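Local coordinates for protein cytochrome P450 (Novosphingobium aromaticivorans, PDB 3OFT) that belongs to the cytochrome P450 family of haem proteins and carries its protoporphyrin IX iron within a mainly helical fold, at residues L33-L39 against I50-V56; M125-R129 against E361-P367. All coordinates share one frame. Numbering follows the deposited sequence.

Contact 1: residues L33-L39 against I50-V56; sequences LLDGPGL and IAARGDV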
loop_
_atom_site.group_PDB
_atom_site.type_symbol
_atom_site.label_atom_id
_atom_site.label_comp_id
_atom_site.label_asym_id
_atom_site.label_seq_id
_atom_site.Cartn_x
_atom_site.Cartn_y
_atom_site.Cartn_z
ATOM N N LEU A 33 -12.671 11.566 -12.469
ATOM C CA LEU A 33 -12.300 12.899 -12.005
ATOM C C LEU A 33 -11.388 13.668 -12.963
ATOM O O LEU A 33 -11.263 14.875 -12.848
ATOM C CB LEU A 33 -11.651 12.862 -10.597
ATOM C CG LEU A 33 -12.538 12.508 -9.398
ATOM C CD1 LEU A 33 -11.679 12.549 -8.113
ATOM C CD2 LEU A 33 -13.703 13.498 -9.284
ATOM N N LEU A 34 -10.704 12.969 -13.866
ATOM C CA LEU A 34 -9.869 13.645 -14.851
ATOM C C LEU A 34 -10.685 14.517 -15.834
ATOM O O LEU A 34 -10.116 15.415 -16.524
ATOM C CB LEU A 34 -9.090 12.600 -15.640
ATOM C CG LEU A 34 -7.678 12.209 -15.175
ATOM C CD1 LEU A 34 -7.174 12.721 -13.873
ATOM C CD2 LEU A 34 -7.251 10.719 -15.510
ATOM N N ASP A 35 -11.987 14.263 -15.888
ATOM C CA ASP A 35 -12.908 15.067 -16.726
ATOM C C ASP A 35 -13.344 16.399 -16.104
ATOM O O ASP A 35 -14.081 17.184 -16.737
ATOM C CB ASP A 35 -14.153 14.262 -17.105
ATOM C CG ASP A 35 -13.823 12.982 -17.861
ATOM O OD1 ASP A 35 -14.693 12.076 -17.895
ATOM O OD2 ASP A 35 -12.693 12.867 -18.390
ATOM N N GLY A 36 -12.913 16.664 -14.873
ATOM C CA GLY A 36 -13.276 17.910 -14.194
ATOM C C GLY A 36 -12.085 18.735 -13.798
ATOM O O GLY A 36 -10.986 18.489 -14.265
ATOM N N PRO A 37 -12.286 19.733 -12.907
ATOM C CA PRO A 37 -11.205 20.555 -12.375
ATOM C C PRO A 37 -10.100 19.700 -11.685
ATOM O O PRO A 37 -10.389 18.613 -11.175
ATOM C CB PRO A 37 -11.921 21.457 -11.361
ATOM C CG PRO A 37 -13.384 21.449 -11.780
ATOM C CD PRO A 37 -13.604 20.091 -12.350
ATOM N N GLY A 38 -8.866 20.183 -11.710
ATOM C CA GLY A 38 -7.720 19.449 -11.169
ATOM C C GLY A 38 -7.636 19.443 -9.654
ATOM O O GLY A 38 -6.771 18.772 -9.084
ATOM N N LEU A 39 -8.512 20.212 -9.006
ATOM C CA LEU A 39 -8.611 20.252 -7.528
ATOM C C LEU A 39 -10.054 20.559 -7.200
ATOM O O LEU A 39 -10.555 21.627 -7.595
ATOM C CB LEU A 39 -7.654 21.304 -6.941
ATOM C CG LEU A 39 -7.376 21.417 -5.445
ATOM C CD1 LEU A 39 -7.058 20.069 -4.791
ATOM C CD2 LEU A 39 -6.191 22.392 -5.215
ATOM N N ILE A 50 -9.937 17.172 -2.984
ATOM C CA ILE A 50 -9.392 15.993 -3.662
ATOM C C ILE A 50 -8.514 16.476 -4.829
ATOM O O ILE A 50 -8.976 17.266 -5.697
ATOM C CB ILE A 50 -10.472 15.029 -4.234
ATOM C CG1 ILE A 50 -11.407 14.477 -3.152
ATOM C CG2 ILE A 50 -9.779 13.903 -5.017
ATOM C CD1 ILE A 50 -12.722 13.773 -3.680
ATOM N N ALA A 51 -7.259 16.028 -4.870
ATOM C CA ALA A 51 -6.399 16.386 -5.997
ATOM C C ALA A 51 -6.809 15.482 -7.166
ATOM O O ALA A 51 -6.871 14.278 -6.997
ATOM C CB ALA A 51 -4.954 16.206 -5.645
ATOM N N ALA A 52 -7.103 16.071 -8.332
ATOM C CA ALA A 52 -7.805 15.368 -9.395
ATOM C C ALA A 52 -7.118 15.493 -10.751
ATOM O O ALA A 52 -7.737 15.289 -11.789
ATOM C CB ALA A 52 -9.271 15.843 -9.468
ATOM N N ARG A 53 -5.847 15.846 -10.731
ATOM C CA ARG A 53 -5.033 15.858 -11.958
ATOM C C ARG A 53 -3.624 15.552 -11.551
ATOM O O ARG A 53 -3.171 15.945 -10.454
ATOM C CB ARG A 53 -5.077 17.240 -12.622
ATOM C CG ARG A 53 -4.461 17.291 -14.047
ATOM C CD ARG A 53 -3.758 18.648 -14.220
ATOM N NE ARG A 53 -4.753 19.668 -14.077
ATOM C CZ ARG A 53 -4.601 20.875 -13.560
ATOM N NH1 ARG A 53 -3.448 21.331 -13.096
ATOM N NH2 ARG A 53 -5.661 21.628 -13.521
ATOM N N GLY A 54 -2.904 14.877 -12.449
ATOM C CA GLY A 54 -1.581 14.368 -12.130
ATOM C C GLY A 54 -0.626 15.362 -11.526
ATOM O O GLY A 54 0.022 15.059 -10.538
ATOM N N ASP A 55 -0.484 16.532 -12.139
ATOM C CA ASP A 55 0.520 17.485 -11.655
ATOM C C ASP A 55 0.189 18.029 -10.260
ATOM O O ASP A 55 1.093 18.298 -9.479
ATOM C CB ASP A 55 0.718 18.669 -12.616
ATOM C CG ASP A 55 -0.562 19.423 -12.882
ATOM O OD1 ASP A 55 -1.523 18.795 -13.346
ATOM O OD2 ASP A 55 -0.628 20.650 -12.648
ATOM N N VAL A 56 -1.106 18.149 -9.953
ATOM C CA VAL A 56 -1.576 18.614 -8.646
ATOM C C VAL A 56 -1.315 17.545 -7.586
ATOM O O VAL A 56 -0.768 17.842 -6.535
ATOM C CB VAL A 56 -3.088 19.018 -8.701
ATOM C CG1 VAL A 56 -3.562 19.505 -7.329
ATOM C CG2 VAL A 56 -3.278 20.140 -9.755
HETATM O O HOH W 1 -8.544 17.059 -13.566
HETATM O O HOH W 2 -8.182 19.628 -14.778
#
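Strand ends are where a sheet hands over to loops, and here Leu39, opening strand 39-42, lies antiparallel to Ala51, closing strand 48-51. Residues 33-35 are the end of a 3-10 segment, and Gly36 to Gly38 form a bend leading to Leu39. Leu39 and Ala51 make a non-hydrogen-bonded pair, with CA atoms 4.7 Å apart; one step outward Gly38 CA lies 4.5 Å from Ala52 CA. There Ala52 N donates to Gly38 O at 2.8 Å and 163°, and Leu39 CA sits 3.5 Å from Ile50 O in a CA-H...O contact. Beyond Ala51 the chain leaves the strand; Ala52 is already in the turn, and Arg53 takes the N-cap position of helix 54-62.

The side chains fill in around this backbone. The methyl of Ala52 points into the bend, with its CB 4.0 Å from Leu33 CB and 3.4 Å from Pro37 O. Leu33 CD1 rests on Ile50 CG2 at 3.9 Å, while Leu39 CD1 reaches Val56 CG1 at 4.4 Å and Ala51 CB at 4.5 Å. A CB on Gly38 would collide with Arg53 NH2. Arg53 NH2 forms a salt bridge with Asp294, and NH1 a second one with Asp55 OD2 at 2.9 Å.

Water 1 links Gly36 O (2.9 Å) to Ala52 O (2.6 Å), donating to both carbonyls. The Ala52 amide, one residue past the strand, is thus paired directly, whereas two carbonyls that cannot bond to each other are joined through solvent, and two apolar groups, Leu39 with Ala51 and Val56, and Leu33 with Ile50 and Ala52, pack where the hairpin meets bend and helix.

Contact 2: residues M125-R129 against E361-P367; sequences MESLR and EWLGGMP
Two helix ends far apart in sequence meet here through interdigitated side chains whose rotamers fix the fit. Build residues 125-128 as helical, near the C-terminal end of the helix that begins at residue 107, with Arg129 N bonded to Met125 O (2.9 Å), and 361-365 as the end of helix 348-365, which Met366 leaves with phi/psi of -98/146. Set Met125 CA 6.5 Å from Trp362 CA and Arg129 CA 6.7 Å from Met366 CA. Met125, t/m/m, lies between the helices: its CG is 3.7 Å from Trp362 CE3 and 3.8 Å from Met366 CG, and its CE is 3.7 Å from Gly365 CA, where a CB would clash. This is close helix-helix packing at a glycine, and in the P450 fold it joins the C-terminal part of the first helix to the helix that follows the haem-binding cysteine loop. Trp362 (chi1 t, chi2 -103°) offers its ring edge to Leu128, CZ3 to CD1 at 4.5 Å, and meets Phe136, Phe140 and Phe369 edge-to-face. Met366, m/m/m, brings SD to 3.8 Å from Arg129 CB. Arg129 extends t/t, then turns at chi3 (p), so that NH1 donates to Gly365 O at 2.9 Å and 162°.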
loop_
_atom_site.group_PDB
_atom_site.type_symbol
_atom_site.label_atom_id
_atom_site.label_comp_id
_atom_site.label_asym_id
_atom_site.label_seq_id
_atom_site.Cartn_x
_atom_site.Cartn_y
_atom_site.Cartn_z
ATOM N N MET A 125 1.733 -21.035 -2.823
ATOM C CA MET A 125 1.369 -21.469 -4.158
ATOM C C MET A 125 1.142 -22.982 -4.239
ATOM O O MET A 125 0.127 -23.463 -4.815
ATOM C CB MET A 125 2.421 -21.003 -5.174
ATOM C CG MET A 125 2.139 -21.348 -6.599
ATOM S SD MET A 125 2.684 -23.030 -7.033
ATOM C CE MET A 125 4.479 -22.853 -6.820
ATOM N N GLU A 126 2.086 -23.743 -3.714
ATOM C CA GLU A 126 1.954 -25.221 -3.761
ATOM C C GLU A 126 0.760 -25.811 -3.008
ATOM O O GLU A 126 0.252 -26.855 -3.378
ATOM C CB GLU A 126 3.228 -25.883 -3.297
ATOM C CG GLU A 126 4.349 -25.784 -4.335
ATOM C CD GLU A 126 5.690 -26.223 -3.752
ATOM O OE1 GLU A 126 5.763 -26.484 -2.526
ATOM O OE2 GLU A 126 6.669 -26.279 -4.521
ATOM N N SER A 127 0.338 -25.145 -1.940
ATOM C CA SER A 127 -0.850 -25.511 -1.186
ATOM C C SER A 127 -2.127 -25.300 -2.030
ATOM O O SER A 127 -3.103 -26.026 -1.835
ATOM C CB SER A 127 -0.919 -24.711 0.126
ATOM O OG SER A 127 -1.535 -23.435 -0.058
ATOM N N LEU A 128 -2.122 -24.338 -2.965
ATOM C CA LEU A 128 -3.314 -24.073 -3.765
ATOM C C LEU A 128 -3.357 -24.809 -5.103
ATOM O O LEU A 128 -4.440 -25.171 -5.583
ATOM C CB LEU A 128 -3.495 -22.561 -4.028
ATOM C CG LEU A 128 -3.522 -21.646 -2.813
ATOM C CD1 LEU A 128 -3.558 -20.190 -3.350
ATOM C CD2 LEU A 128 -4.733 -21.969 -1.921
ATOM N N ARG A 129 -2.189 -25.055 -5.684
ATOM C CA ARG A 129 -2.095 -25.642 -7.044
ATOM C C ARG A 129 -2.989 -26.893 -7.312
ATOM O O ARG A 129 -3.625 -26.968 -8.370
ATOM C CB ARG A 129 -0.623 -25.947 -7.406
ATOM C CG ARG A 129 -0.411 -26.410 -8.881
ATOM C CD ARG A 129 1.063 -26.517 -9.234
ATOM N NE ARG A 129 1.796 -27.334 -8.272
ATOM C CZ ARG A 129 3.097 -27.232 -8.000
ATOM N NH1 ARG A 129 3.875 -26.311 -8.589
ATOM N NH2 ARG A 129 3.630 -28.069 -7.114
ATOM N N GLU A 361 7.461 -17.355 -8.548
ATOM C CA GLU A 361 6.880 -18.596 -8.052
ATOM C C GLU A 361 5.567 -18.965 -8.678
ATOM O O GLU A 361 5.348 -20.163 -8.951
ATOM C CB GLU A 361 6.771 -18.584 -6.532
ATOM C CG GLU A 361 8.116 -18.770 -5.845
ATOM C CD GLU A 361 8.843 -20.075 -6.241
ATOM O OE1 GLU A 361 10.078 -20.027 -6.425
ATOM O OE2 GLU A 361 8.187 -21.131 -6.353
ATOM N N TRP A 362 4.701 -17.970 -8.910
ATOM C CA TRP A 362 3.362 -18.221 -9.458
ATOM C C TRP A 362 3.433 -18.658 -10.903
ATOM O O TRP A 362 2.832 -19.691 -11.292
ATOM C CB TRP A 362 2.455 -16.975 -9.340
ATOM C CG TRP A 362 0.971 -17.224 -9.590
ATOM C CD1 TRP A 362 0.258 -16.913 -10.718
ATOM C CD2 TRP A 362 0.038 -17.809 -8.680
ATOM N NE1 TRP A 362 -1.069 -17.285 -10.566
ATOM C CE2 TRP A 362 -1.223 -17.834 -9.320
ATOM C CE3 TRP A 362 0.156 -18.343 -7.395
ATOM C CZ2 TRP A 362 -2.369 -18.378 -8.717
ATOM C CZ3 TRP A 362 -0.988 -18.854 -6.784
ATOM C CH2 TRP A 362 -2.237 -18.864 -7.453
ATOM N N LEU A 363 4.164 -17.883 -11.702
ATOM C CA LEU A 363 4.411 -18.243 -13.092
ATOM C C LEU A 363 5.222 -19.517 -13.255
ATOM O O LEU A 363 4.917 -20.314 -14.128
ATOM C CB LEU A 363 5.090 -17.087 -13.828
ATOM C CG LEU A 363 4.188 -15.862 -13.994
ATOM C CD1 LEU A 363 4.996 -14.645 -14.466
ATOM C CD2 LEU A 363 3.088 -16.127 -14.969
ATOM N N GLY A 364 6.270 -19.684 -12.452
ATOM C CA GLY A 364 7.123 -20.856 -12.528
ATOM C C GLY A 364 6.421 -22.125 -12.065
ATOM O O GLY A 364 6.619 -23.196 -12.649
ATOM N N GLY A 365 5.583 -22.019 -11.045
ATOM C CA GLY A 365 4.950 -23.199 -10.451
ATOM C C GLY A 365 3.555 -23.541 -10.949
ATOM O O GLY A 365 3.128 -24.698 -10.890
ATOM N N MET A 366 2.843 -22.554 -11.467
ATOM C CA MET A 366 1.449 -22.748 -11.887
ATOM C C MET A 366 1.350 -22.993 -13.388
ATOM O O MET A 366 2.143 -22.427 -14.184
ATOM C CB MET A 366 0.574 -21.534 -11.500
ATOM C CG MET A 366 0.493 -21.296 -9.984
ATOM S SD MET A 366 -0.507 -22.551 -9.111
ATOM C CE MET A 366 -2.088 -22.106 -9.809
ATOM N N PRO A 367 0.381 -23.827 -13.800
ATOM C CA PRO A 367 0.105 -23.892 -15.234
ATOM C C PRO A 367 -0.586 -22.629 -15.677
ATOM O O PRO A 367 -0.775 -21.719 -14.875
ATOM C CB PRO A 367 -0.875 -25.067 -15.359
ATOM C CG PRO A 367 -1.544 -25.158 -14.053
ATOM C CD PRO A 367 -0.482 -24.726 -13.011
#

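The two contacts lie on opposite sides of the chain's centre, about 40 Å between centres and about 28 Å between nearest atoms, and share no element. Contact 1 is local, its segments only 11 residues apart and mostly buried, and belongs to the mixed sheet; contact 2 is partly buried and brings together helices separated by more than 230 residues. The clear direct hydrogen bonds differ in kind: backbone to backbone in contact 1, arginine side chain to backbone carbonyl in contact 2. Aliphatic side chains and a bridging water serve the former, methionine and tryptophan the latter. In both, a glycine permits an approach that a CB would obstruct.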